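PDB 4G6V: Adhesin/hemolysin from Burkholderia pseudomallei 1026a, which acts as the tRNase toxin of a contact-dependent growth inhibition system, arresting neighbouring bacteria and held in complex with its immunity protein CdiI. Local coordinates for the interface of chains A and B. Coordinates in Å, arbitrary orientation; residue numbers count along the deposited sequence, not the author numbering. Chains: chain A, Adhesin/hemolysin; chain B, CdiI.

The interface of chains A and B. Residues chain A 59, 62-63, 66; chain B 3, 69, 72, 96.
One face of the toxin helix 57-74, carrying A:Thr59, A:Ser62, A:Leu63 and A:Glu66 on successive turns, lies against three pieces of CdiI: the 3-10 helix 69-74 and the loop residues B:Ile3 and B:Asp96. A:Leu63 fills the middle, its two methyls splitting the work. CD2 meets B:Ile3 CD1 at 3.7 Å, the two side chains crossing at about a right angle, while CD1 points to the methyl of B:Ala72. B:Ile3 CD1 also packs 4.0 Å from A:Ser62 CB. At the border, B:Asp96 OD2 lies 3.9 Å from A:Ser62 OG, too far for a hydrogen bond.

Farther along the helix, the catalytic A:Glu66 and B:Lys69 reach for each other from opposite directions and form a salt bridge, NZ to OE1 3.0 Å. The amine approaches the syn side of this oxygen, 30° out of the carboxylate plane, and contacts OE2 only weakly. CG of A:Glu66 is anti to the backbone N (chi1 179°), and a bend at chi2 carries the carboxylate alongside A:Leu63 to the lysine, whose CD brushes A:Leu63 CD2. CdiI thus engages an active-site carboxylate, in a patch centred about 7 Å from another active-site residue, A:Asp93; occupying this region probably helps to keep tRNA out.

At the other end, A:Thr59 turns CG2 onto B:Ala72 CB, 3.9 Å away. Its hydroxyl OG1 lies 2.9 Å from water 1, which joins it to the carbonyl oxygen B:Ala72 O at 2.7 Å.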
# COMPACT_ATOMS: atom_id res chain seq x y z
N THR A 59 4.12 -10.97 2.51
CA THR A 59 3.28 -10.80 1.32
C THR A 59 2.08 -11.73 1.36
O THR A 59 0.95 -11.29 1.14
CB THR A 59 4.07 -11.05 0.02
OG1 THR A 59 4.96 -9.95 -0.22
CG2 THR A 59 3.15 -11.19 -1.17
N SER A 62 -0.62 -10.42 3.69
CA SER A 62 -1.41 -9.30 3.17
C SER A 62 -2.46 -9.75 2.17
O SER A 62 -3.56 -9.22 2.16
CB SER A 62 -0.55 -8.18 2.56
OG SER A 62 0.07 -7.40 3.58
N LEU A 63 -2.13 -10.73 1.32
CA LEU A 63 -3.13 -11.28 0.40
C LEU A 63 -4.22 -12.09 1.15
O LEU A 63 -5.40 -11.97 0.84
CB LEU A 63 -2.47 -12.11 -0.71
CG LEU A 63 -1.45 -11.34 -1.56
CD1 LEU A 63 -0.99 -12.16 -2.74
CD2 LEU A 63 -2.01 -9.99 -2.04
N GLU A 66 -6.72 -9.68 2.58
CA GLU A 66 -7.56 -9.09 1.54
C GLU A 66 -8.72 -10.04 1.18
O GLU A 66 -9.88 -9.64 1.12
CB GLU A 66 -6.73 -8.77 0.29
CG GLU A 66 -7.54 -8.17 -0.84
CD GLU A 66 -7.04 -8.59 -2.21
OE1 GLU A 66 -5.82 -8.51 -2.43
OE2 GLU A 66 -7.87 -8.98 -3.07
N ILE B 3 -0.90 -3.83 -2.37
CA ILE B 3 0.45 -3.86 -1.81
C ILE B 3 1.35 -2.78 -2.40
O ILE B 3 1.50 -2.64 -3.61
CB ILE B 3 1.09 -5.25 -1.94
CG1 ILE B 3 0.47 -6.19 -0.90
CG2 ILE B 3 2.55 -5.18 -1.72
CD1 ILE B 3 0.78 -7.66 -1.13
N LYS B 69 -1.57 -8.95 -9.23
CA LYS B 69 -1.49 -9.81 -8.04
C LYS B 69 -0.66 -11.07 -8.29
O LYS B 69 0.05 -11.52 -7.42
CB LYS B 69 -2.89 -10.18 -7.54
CG LYS B 69 -3.70 -9.00 -7.00
CD LYS B 69 -3.15 -8.50 -5.67
CE LYS B 69 -4.11 -7.52 -5.02
NZ LYS B 69 -5.55 -7.84 -5.38
N ALA B 72 3.05 -11.04 -7.23
CA ALA B 72 3.32 -10.72 -5.83
C ALA B 72 4.60 -11.36 -5.36
O ALA B 72 5.18 -10.96 -4.35
CB ALA B 72 2.16 -11.19 -4.95
N ASP B 96 4.44 -1.75 2.37
CA ASP B 96 3.31 -1.14 3.07
C ASP B 96 3.76 -0.31 4.26
O ASP B 96 3.06 -0.21 5.28
CB ASP B 96 2.25 -2.18 3.45
CG ASP B 96 1.39 -2.62 2.25
OD1 ASP B 96 1.19 -1.78 1.33
OD2 ASP B 96 0.94 -3.79 2.23
O HOH W 1 6.70 -11.19 -2.13